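Local atomic coordinates of sorbitol dehydrogenase (Gluconobacter oxydans, PDB entry 5ITG), a protein that probably oxidises D-sorbitol to L-sorbose, using NADP as the electron acceptor. Residues F404-Y409 and Q465-L470; D441-S446 and V469-I474; F384-V389 and D453-L458. All coordinates share one frame; numbering follows the deposited sequence.

Contact 1 (F404-Y409 and Q465-L470); sequences FGIASY and QKVIVL
Phe404 O is gripped twice by Ser408, from opposite faces of its carbonyl plane: Ser408 N lies 2.9 Å from Phe404 O, and Ser408 OG lies 3.0 Å from that same oxygen. The serine hydroxyl is thus held within its own helix, and the side chains that meet the partner helix are all apolar. The contact is a helix-helix crossing in the C-terminal domain of the mannitol dehydrogenase family: the segments 404-409 and 465-470, on helices 400-412 and 461-477, cross at -53° with their axes 8.5 Å apart at closest. Ala407 sits at the crossing, its CB 3.8 Å from Leu470 CB and 3.7 Å from Val467 O. Beside it, the side chains of Ile406 and Val467 cross at about a right angle, and Ile406 CG2 lies 3.9 Å from both Val467 CG1 and Val467 CG2. Replacing Val467 by an alanine would remove both methyls and would probably open a gap under Ile406 CG2, freeing that side chain to shift. Val467 and Leu470 also touch Ala403, just before Phe404, while the Phe404 side chain also touches Pro308 of helix 288-312. Where Phe404 meets Leu470, the methyl CD1 presses on the backbone, 3.6 Å from Phe404 CA.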
loop_
_atom_site.group_PDB
_atom_site.type_symbol
_atom_site.label_atom_id
_atom_site.label_comp_id
_atom_site.label_asym_id
_atom_site.label_seq_id
_atom_site.Cartn_x
_atom_site.Cartn_y
_atom_site.Cartn_z
ATOM N N PHE A 404 26.775 -3.284 8.010
ATOM C CA PHE A 404 26.678 -4.401 7.079
ATOM C C PHE A 404 25.614 -4.111 6.019
ATOM O O PHE A 404 25.799 -4.399 4.834
ATOM C CB PHE A 404 26.316 -5.696 7.818
ATOM C CG PHE A 404 26.010 -6.843 6.897
ATOM C CD1 PHE A 404 27.034 -7.505 6.227
ATOM C CD2 PHE A 404 24.691 -7.200 6.629
ATOM C CE1 PHE A 404 26.751 -8.506 5.294
ATOM C CE2 PHE A 404 24.395 -8.195 5.699
ATOM C CZ PHE A 404 25.430 -8.848 5.028
ATOM N N GLY A 405 24.488 -3.547 6.445
ATOM C CA GLY A 405 23.440 -3.238 5.488
ATOM C C GLY A 405 23.937 -2.243 4.458
ATOM O O GLY A 405 23.693 -2.388 3.252
ATOM N N ILE A 406 24.645 -1.224 4.934
ATOM C CA ILE A 406 25.171 -0.180 4.061
ATOM C C ILE A 406 26.233 -0.734 3.114
ATOM O O ILE A 406 26.213 -0.460 1.908
ATOM C CB ILE A 406 25.758 0.981 4.899
ATOM C CG1 ILE A 406 24.625 1.693 5.643
ATOM C CG2 ILE A 406 26.485 1.978 4.001
ATOM C CD1 ILE A 406 25.118 2.624 6.754
ATOM N N ALA A 407 27.143 -1.532 3.660
ATOM C CA ALA A 407 28.211 -2.129 2.862
ATOM C C ALA A 407 27.644 -3.056 1.790
ATOM O O ALA A 407 28.180 -3.131 0.681
ATOM C CB ALA A 407 29.176 -2.898 3.765
ATOM N N SER A 408 26.566 -3.759 2.130
ATOM C CA SER A 408 25.910 -4.678 1.206
ATOM C C SER A 408 25.259 -3.901 0.071
ATOM O O SER A 408 25.343 -4.293 -1.096
ATOM C CB SER A 408 24.846 -5.508 1.938
ATOM O OG SER A 408 25.450 -6.484 2.764
ATOM N N TYR A 409 24.599 -2.804 0.421
ATOM C CA TYR A 409 23.962 -1.953 -0.568
ATOM C C TYR A 409 25.029 -1.439 -1.545
ATOM O O TYR A 409 24.860 -1.524 -2.766
ATOM C CB TYR A 409 23.268 -0.768 0.118
ATOM C CG TYR A 409 22.752 0.281 -0.847
ATOM C CD1 TYR A 409 21.722 -0.005 -1.740
ATOM C CD2 TYR A 409 23.317 1.555 -0.882
ATOM C CE1 TYR A 409 21.266 0.956 -2.656
ATOM C CE2 TYR A 409 22.869 2.521 -1.787
ATOM C CZ TYR A 409 21.847 2.215 -2.670
ATOM O OH TYR A 409 21.415 3.167 -3.575
ATOM N N GLN A 465 33.941 3.955 8.802
ATOM C CA GLN A 465 35.120 3.104 8.867
ATOM C C GLN A 465 34.714 1.632 8.879
ATOM O O GLN A 465 35.312 0.808 8.186
ATOM C CB GLN A 465 35.948 3.437 10.113
ATOM C CG GLN A 465 36.848 4.660 9.942
ATOM C CD GLN A 465 37.312 5.242 11.266
ATOM O OE1 GLN A 465 37.792 4.522 12.145
ATOM N NE2 GLN A 465 37.174 6.558 11.414
ATOM N N LYS A 466 33.695 1.306 9.670
ATOM C CA LYS A 466 33.207 -0.064 9.758
ATOM C C LYS A 466 32.666 -0.504 8.405
ATOM O O LYS A 466 32.879 -1.640 7.979
ATOM C CB LYS A 466 32.103 -0.169 10.815
ATOM C CG LYS A 466 31.462 -1.540 10.930
ATOM C CD LYS A 466 32.406 -2.567 11.539
ATOM C CE LYS A 466 31.680 -3.883 11.789
ATOM N NZ LYS A 466 32.552 -4.889 12.461
ATOM N N VAL A 467 31.964 0.400 7.728
ATOM C CA VAL A 467 31.405 0.099 6.414
ATOM C C VAL A 467 32.521 -0.280 5.450
ATOM O O VAL A 467 32.406 -1.247 4.699
ATOM C CB VAL A 467 30.629 1.314 5.837
ATOM C CG1 VAL A 467 30.282 1.067 4.369
ATOM C CG2 VAL A 467 29.335 1.540 6.639
ATOM N N ILE A 468 33.599 0.495 5.477
ATOM C CA ILE A 468 34.749 0.259 4.612
ATOM C C ILE A 468 35.334 -1.124 4.896
ATOM O O ILE A 468 35.595 -1.899 3.975
ATOM C CB ILE A 468 35.825 1.358 4.837
ATOM C CG1 ILE A 468 35.302 2.696 4.297
ATOM C CG2 ILE A 468 37.143 0.958 4.178
ATOM C CD1 ILE A 468 36.221 3.866 4.545
ATOM N N VAL A 469 35.523 -1.431 6.176
ATOM C CA VAL A 469 36.052 -2.724 6.595
ATOM C C VAL A 469 35.199 -3.878 6.060
ATOM O O VAL A 469 35.734 -4.880 5.569
ATOM C CB VAL A 469 36.129 -2.812 8.145
ATOM C CG1 VAL A 469 36.315 -4.263 8.597
ATOM C CG2 VAL A 469 37.291 -1.966 8.649
ATOM N N LEU A 470 33.877 -3.732 6.135
ATOM C CA LEU A 470 32.961 -4.775 5.672
ATOM C C LEU A 470 32.902 -4.899 4.153
ATOM O O LEU A 470 32.787 -6.008 3.626
ATOM C CB LEU A 470 31.551 -4.537 6.239
ATOM C CG LEU A 470 31.488 -4.561 7.773
ATOM C CD1 LEU A 470 30.078 -4.268 8.254
ATOM C CD2 LEU A 470 31.957 -5.920 8.283
#

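Contact 2 (D441-S446 and V469-I474)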
loop_
_atom_site.group_PDB
_atom_site.type_symbol
_atom_site.label_atom_id
_atom_site.label_comp_id
_atom_site.label_asym_id
_atom_site.label_seq_id
_atom_site.Cartn_x
_atom_site.Cartn_y
_atom_site.Cartn_z
ATOM N N ASP A 441 36.305 1.425 -7.923
ATOM C CA ASP A 441 36.918 0.203 -7.418
ATOM C C ASP A 441 37.395 0.333 -5.985
ATOM O O ASP A 441 37.720 -0.668 -5.344
ATOM C CB ASP A 441 38.086 -0.226 -8.307
ATOM C CG ASP A 441 37.626 -0.757 -9.646
ATOM O OD1 ASP A 441 36.696 -1.595 -9.659
ATOM O OD2 ASP A 441 38.194 -0.343 -10.681
ATOM N N ASP A 442 37.445 1.560 -5.477
ATOM C CA ASP A 442 37.873 1.761 -4.103
ATOM C C ASP A 442 36.734 1.344 -3.187
ATOM O O ASP A 442 35.767 0.720 -3.632
ATOM C CB ASP A 442 38.252 3.222 -3.852
ATOM C CG ASP A 442 37.092 4.171 -4.057
ATOM O OD1 ASP A 442 36.064 4.018 -3.363
ATOM O OD2 ASP A 442 37.214 5.075 -4.912
ATOM N N PHE A 443 36.843 1.690 -1.911
ATOM C CA PHE A 443 35.823 1.327 -0.937
ATOM C C PHE A 443 35.338 2.533 -0.146
ATOM O O PHE A 443 34.638 2.373 0.853
ATOM C CB PHE A 443 36.392 0.294 0.035
ATOM C CG PHE A 443 36.833 -0.981 -0.623
ATOM C CD1 PHE A 443 35.899 -1.920 -1.046
ATOM C CD2 PHE A 443 38.184 -1.245 -0.818
ATOM C CE1 PHE A 443 36.304 -3.104 -1.653
ATOM C CE2 PHE A 443 38.599 -2.424 -1.423
ATOM C CZ PHE A 443 37.656 -3.358 -1.842
ATOM N N GLU A 444 35.700 3.734 -0.592
ATOM C CA GLU A 444 35.320 4.955 0.117
ATOM C C GLU A 444 34.429 5.912 -0.666
ATOM O O GLU A 444 33.545 6.547 -0.096
ATOM C CB GLU A 444 36.575 5.714 0.541
ATOM C CG GLU A 444 37.563 4.890 1.333
ATOM C CD GLU A 444 38.883 5.609 1.523
ATOM O OE1 GLU A 444 38.877 6.727 2.082
ATOM O OE2 GLU A 444 39.927 5.054 1.113
ATOM N N SER A 445 34.672 6.021 -1.966
ATOM C CA SER A 445 33.917 6.935 -2.811
ATOM C C SER A 445 32.399 6.890 -2.693
ATOM O O SER A 445 31.773 7.928 -2.499
ATOM C CB SER A 445 34.306 6.739 -4.277
ATOM O OG SER A 445 35.671 7.049 -4.475
ATOM N N SER A 446 31.807 5.704 -2.807
ATOM C CA SER A 446 30.351 5.598 -2.749
ATOM C C SER A 446 29.710 5.942 -1.405
ATOM O O SER A 446 28.489 5.955 -1.288
ATOM C CB SER A 446 29.878 4.213 -3.238
ATOM O OG SER A 446 30.511 3.155 -2.552
ATOM N N VAL A 469 35.523 -1.431 6.176
ATOM C CA VAL A 469 36.052 -2.724 6.595
ATOM C C VAL A 469 35.199 -3.878 6.060
ATOM O O VAL A 469 35.734 -4.880 5.569
ATOM C CB VAL A 469 36.129 -2.812 8.145
ATOM C CG1 VAL A 469 36.315 -4.263 8.597
ATOM C CG2 VAL A 469 37.291 -1.966 8.649
ATOM N N LEU A 470 33.877 -3.732 6.135
ATOM C CA LEU A 470 32.961 -4.775 5.672
ATOM C C LEU A 470 32.902 -4.899 4.153
ATOM O O LEU A 470 32.787 -6.008 3.626
ATOM C CB LEU A 470 31.551 -4.537 6.239
ATOM C CG LEU A 470 31.488 -4.561 7.773
ATOM C CD1 LEU A 470 30.078 -4.268 8.254
ATOM C CD2 LEU A 470 31.957 -5.920 8.283
ATOM N N ARG A 471 32.973 -3.770 3.448
ATOM C CA ARG A 471 32.951 -3.801 1.988
ATOM C C ARG A 471 34.165 -4.598 1.530
ATOM O O ARG A 471 34.089 -5.377 0.582
ATOM C CB ARG A 471 33.034 -2.392 1.389
ATOM C CG ARG A 471 31.770 -1.547 1.519
ATOM C CD ARG A 471 31.868 -0.293 0.648
ATOM N NE ARG A 471 31.920 -0.632 -0.770
ATOM C CZ ARG A 471 32.065 0.245 -1.762
ATOM N NH1 ARG A 471 32.181 1.541 -1.505
ATOM N NH2 ARG A 471 32.088 -0.181 -3.020
ATOM N N LYS A 472 35.282 -4.390 2.214
ATOM C CA LYS A 472 36.518 -5.088 1.877
ATOM C C LYS A 472 36.351 -6.593 2.046
ATOM O O LYS A 472 36.757 -7.370 1.182
ATOM C CB LYS A 472 37.665 -4.572 2.749
ATOM C CG LYS A 472 38.239 -3.242 2.271
ATOM C CD LYS A 472 39.185 -2.646 3.302
ATOM C CE LYS A 472 40.135 -1.626 2.684
ATOM N NZ LYS A 472 39.440 -0.491 2.017
ATOM N N ILE A 473 35.741 -7.000 3.152
ATOM C CA ILE A 473 35.514 -8.415 3.414
ATOM C C ILE A 473 34.548 -8.999 2.382
ATOM O O ILE A 473 34.780 -10.082 1.849
ATOM C CB ILE A 473 34.937 -8.625 4.824
ATOM C CG1 ILE A 473 35.976 -8.207 5.868
ATOM C CG2 ILE A 473 34.514 -10.086 5.005
ATOM C CD1 ILE A 473 35.480 -8.257 7.295
ATOM N N ILE A 474 33.471 -8.269 2.100
ATOM C CA ILE A 474 32.477 -8.711 1.130
ATOM C C ILE A 474 33.083 -8.937 -0.248
ATOM O O ILE A 474 32.758 -9.908 -0.926
ATOM C CB ILE A 474 31.336 -7.678 0.952
ATOM C CG1 ILE A 474 30.469 -7.619 2.211
ATOM C CG2 ILE A 474 30.494 -8.044 -0.263
ATOM C CD1 ILE A 474 29.348 -6.609 2.128
HETATM O O HOH W 1 33.309 3.217 -3.718
#
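An Asx turn opening at Asp442 receives the guanidinium of Arg471 through a bound water. Asp442 OD1 accepts from Glu444 N and Ser445 N, both approaching from the same face of the carboxylate plane, and a water 2.9 Å away donates to the same Asp442 OD1. That water accepts in turn from Ser446 N at 3.0 Å and from Arg471 NH1 at 3.0 Å, which ties the two segments together. Carboxylate and guanidinium do not touch directly, Asp442 OD1 being 5.0 Å from Arg471 NH1, yet their opposite charges are likely to favour the bridge. Arg471 NE has a partner of its own, a salt bridge to Glu411 at the end of helix 400-412. The arrangement closes the connection between helices 432-439 and 461-477 back over the second of these helices. Phe443 packs on both side chains: its CA lies 3.7 Å above one face of the Arg471 guanidinium, toward the rim, and its ring stands 82° to that plane, with CD1 3.8 Å from Arg471 CB. Lys472 takes the ring from over a face, in a CH-pi contact that sets its CG 3.8 Å from the Phe443 centroid and 16° off the normal. A bend at chi4 (58°) then brings Lys472 NZ back to the ring, 3.2 Å from Phe443 CD2.

Contact 3 (F384-V389 and D453-L458)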
loop_
_atom_site.group_PDB
_atom_site.type_symbol
_atom_site.label_atom_id
_atom_site.label_comp_id
_atom_site.label_asym_id
_atom_site.label_seq_id
_atom_site.Cartn_x
_atom_site.Cartn_y
_atom_site.Cartn_z
ATOM N N PHE A 384 13.547 4.204 4.774
ATOM C CA PHE A 384 13.473 3.068 5.703
ATOM C C PHE A 384 14.561 2.921 6.761
ATOM O O PHE A 384 14.300 2.382 7.842
ATOM C CB PHE A 384 13.429 1.731 4.936
ATOM C CG PHE A 384 12.534 1.729 3.724
ATOM C CD1 PHE A 384 11.417 2.551 3.646
ATOM C CD2 PHE A 384 12.786 0.847 2.680
ATOM C CE1 PHE A 384 10.572 2.488 2.547
ATOM C CE2 PHE A 384 11.943 0.778 1.581
ATOM C CZ PHE A 384 10.837 1.598 1.512
ATOM N N TRP A 385 15.778 3.374 6.465
ATOM C CA TRP A 385 16.890 3.183 7.397
ATOM C C TRP A 385 17.389 4.370 8.227
ATOM O O TRP A 385 18.003 4.165 9.274
ATOM C CB TRP A 385 18.102 2.625 6.640
ATOM C CG TRP A 385 18.017 1.179 6.188
ATOM C CD1 TRP A 385 16.970 0.319 6.337
ATOM C CD2 TRP A 385 19.054 0.439 5.530
ATOM N NE1 TRP A 385 17.290 -0.920 5.818
ATOM C CE2 TRP A 385 18.564 -0.870 5.314
ATOM C CE3 TRP A 385 20.353 0.757 5.106
ATOM C CZ2 TRP A 385 19.328 -1.863 4.691
ATOM C CZ3 TRP A 385 21.117 -0.229 4.488
ATOM C CH2 TRP A 385 20.601 -1.525 4.287
ATOM N N THR A 386 17.132 5.593 7.780
ATOM C CA THR A 386 17.647 6.771 8.482
ATOM C C THR A 386 17.414 6.853 9.994
ATOM O O THR A 386 18.357 7.086 10.751
ATOM C CB THR A 386 17.140 8.069 7.813
ATOM O OG1 THR A 386 17.654 8.137 6.476
ATOM C CG2 THR A 386 17.614 9.302 8.590
ATOM N N GLU A 387 16.180 6.676 10.448
ATOM C CA GLU A 387 15.920 6.761 11.887
ATOM C C GLU A 387 16.752 5.740 12.676
ATOM O O GLU A 387 17.358 6.074 13.697
ATOM C CB GLU A 387 14.431 6.563 12.174
ATOM C CG GLU A 387 14.042 6.592 13.663
ATOM C CD GLU A 387 14.282 7.936 14.329
ATOM O OE1 GLU A 387 13.833 8.963 13.779
ATOM O OE2 GLU A 387 14.906 7.963 15.415
ATOM N N THR A 388 16.798 4.502 12.195
ATOM C CA THR A 388 17.566 3.459 12.878
ATOM C C THR A 388 19.054 3.805 12.969
ATOM O O THR A 388 19.691 3.586 14.006
ATOM C CB THR A 388 17.359 2.099 12.196
ATOM O OG1 THR A 388 16.019 1.658 12.456
ATOM C CG2 THR A 388 18.347 1.056 12.725
ATOM N N VAL A 389 19.605 4.362 11.899
ATOM C CA VAL A 389 21.007 4.765 11.905
ATOM C C VAL A 389 21.225 5.954 12.850
ATOM O O VAL A 389 22.150 5.945 13.662
ATOM C CB VAL A 389 21.486 5.153 10.479
ATOM C CG1 VAL A 389 22.901 5.738 10.532
ATOM C CG2 VAL A 389 21.466 3.921 9.586
ATOM N N ASP A 453 22.534 10.556 3.154
ATOM C CA ASP A 453 22.430 11.953 3.579
ATOM C C ASP A 453 21.587 12.194 4.831
ATOM O O ASP A 453 21.795 13.183 5.535
ATOM C CB ASP A 453 21.868 12.820 2.444
ATOM C CG ASP A 453 22.877 13.064 1.330
ATOM O OD1 ASP A 453 24.047 12.683 1.491
ATOM O OD2 ASP A 453 22.491 13.644 0.293
ATOM N N GLY A 454 20.636 11.302 5.097
ATOM C CA GLY A 454 19.764 11.457 6.250
ATOM C C GLY A 454 20.443 11.499 7.610
ATOM O O GLY A 454 19.864 12.001 8.578
ATOM N N TRP A 455 21.658 10.965 7.699
ATOM C CA TRP A 455 22.377 10.965 8.967
ATOM C C TRP A 455 23.762 11.591 8.867
ATOM O O TRP A 455 24.532 11.573 9.828
ATOM C CB TRP A 455 22.489 9.540 9.518
ATOM C CG TRP A 455 23.152 8.547 8.599
ATOM C CD1 TRP A 455 24.493 8.357 8.420
ATOM C CD2 TRP A 455 22.494 7.579 7.778
ATOM N NE1 TRP A 455 24.713 7.318 7.538
ATOM C CE2 TRP A 455 23.500 6.824 7.130
ATOM C CE3 TRP A 455 21.149 7.271 7.526
ATOM C CZ2 TRP A 455 23.201 5.779 6.249
ATOM C CZ3 TRP A 455 20.852 6.228 6.643
ATOM C CH2 TRP A 455 21.880 5.497 6.018
ATOM N N ARG A 456 24.050 12.183 7.713
ATOM C CA ARG A 456 25.352 12.791 7.461
ATOM C C ARG A 456 25.718 13.942 8.406
ATOM O O ARG A 456 26.896 14.240 8.584
ATOM C CB ARG A 456 25.425 13.255 6.004
ATOM C CG ARG A 456 26.839 13.330 5.455
ATOM C CD ARG A 456 26.850 13.752 3.994
ATOM N NE ARG A 456 26.315 12.734 3.090
ATOM C CZ ARG A 456 26.908 11.571 2.824
ATOM N NH1 ARG A 456 28.063 11.262 3.395
ATOM N NH2 ARG A 456 26.354 10.723 1.968
ATOM N N ASP A 457 24.724 14.578 9.022
ATOM C CA ASP A 457 25.000 15.685 9.936
ATOM C C ASP A 457 25.652 15.214 11.236
ATOM O O ASP A 457 26.335 15.981 11.917
ATOM C CB ASP A 457 23.716 16.465 10.243
ATOM C CG ASP A 457 22.592 15.577 10.741
ATOM O OD1 ASP A 457 22.165 14.677 9.988
ATOM O OD2 ASP A 457 22.136 15.786 11.883
ATOM N N LEU A 458 25.443 13.945 11.570
ATOM C CA LEU A 458 26.015 13.359 12.776
ATOM C C LEU A 458 27.461 12.936 12.519
ATOM O O LEU A 458 27.951 13.009 11.392
ATOM C CB LEU A 458 25.197 12.132 13.189
ATOM C CG LEU A 458 23.714 12.394 13.458
ATOM C CD1 LEU A 458 22.981 11.071 13.621
ATOM C CD2 LEU A 458 23.569 13.259 14.704
HETATM O O HOH W 2 19.518 8.829 4.528
#
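Gly454 meets Thr386 through a water on its N and by packing of its O on the methyl CG2. The Gly454 N donates to the water at 2.8 Å, and this water donates to Thr386 OG1, whose hydroxyl also bonds to Gln382 O one turn back in its helix. Gly454 O lies 3.5 Å from Thr386 CG2. A CB on this residue would fall 2.4 Å from Thr386 OG1, a clash that the glycine avoids. Trp455 follows and buries more surface here than any other residue. With chi1 at 57°, its CG, the root of the indole, is placed 3.4 Å from Val389 CG1, and Val389 covers one face of the ring system: CG1 lies 3.4 Å from the centroid of the five-membered ring, 14° off the normal, in a close CH-pi contact. Val389 CG2 lies over the benzo part, 3.8 Å from Trp455 CZ3, while Thr386 CA meets the edge near the ring plane, 3.7 Å from Trp455 CE3. In the helical C-terminal domain this wedges the loop preceding helix 461-477 against helix 377-394, with Leu463 and Ile406 from two further helices also touching the tryptophan. Arg456 next reaches back to Asp453, NE and NH2 both gripping OD1 in the guanidinium plane. Asp457 OD1 forms a salt bridge with Arg390 NH1, which is also hydrogen-bonded to Gly454 O. Leu458 N, bonded to Trp455 O at 3.1 Å, closes the type I beta turn that begins at Trp455.

Helix 461-477 serves contacts 1 and 2 in succession, and their centres lie 7 Å apart. Arg471 joins them: its CG packs 3.7 Å from Ala407 CB, while its far end belongs to contact 2. Ile468 provides a second join, its CG1 3.5 Å from Phe443 O. Contact 3, about 15 Å from contact 1 between centres, meets helix 400-412 through two tryptophans, with Trp385 CH2 3.4 Å from Gly405 O and Trp455 CZ2 3.7 Å from Ile406 CD1. Contacts 2 and 3 do not touch, their nearest atoms being about 6 Å apart. All three lie 24 to 35 Å from the centre of the chain, within the helical C-terminal part, and none includes a bound substrate or cofactor.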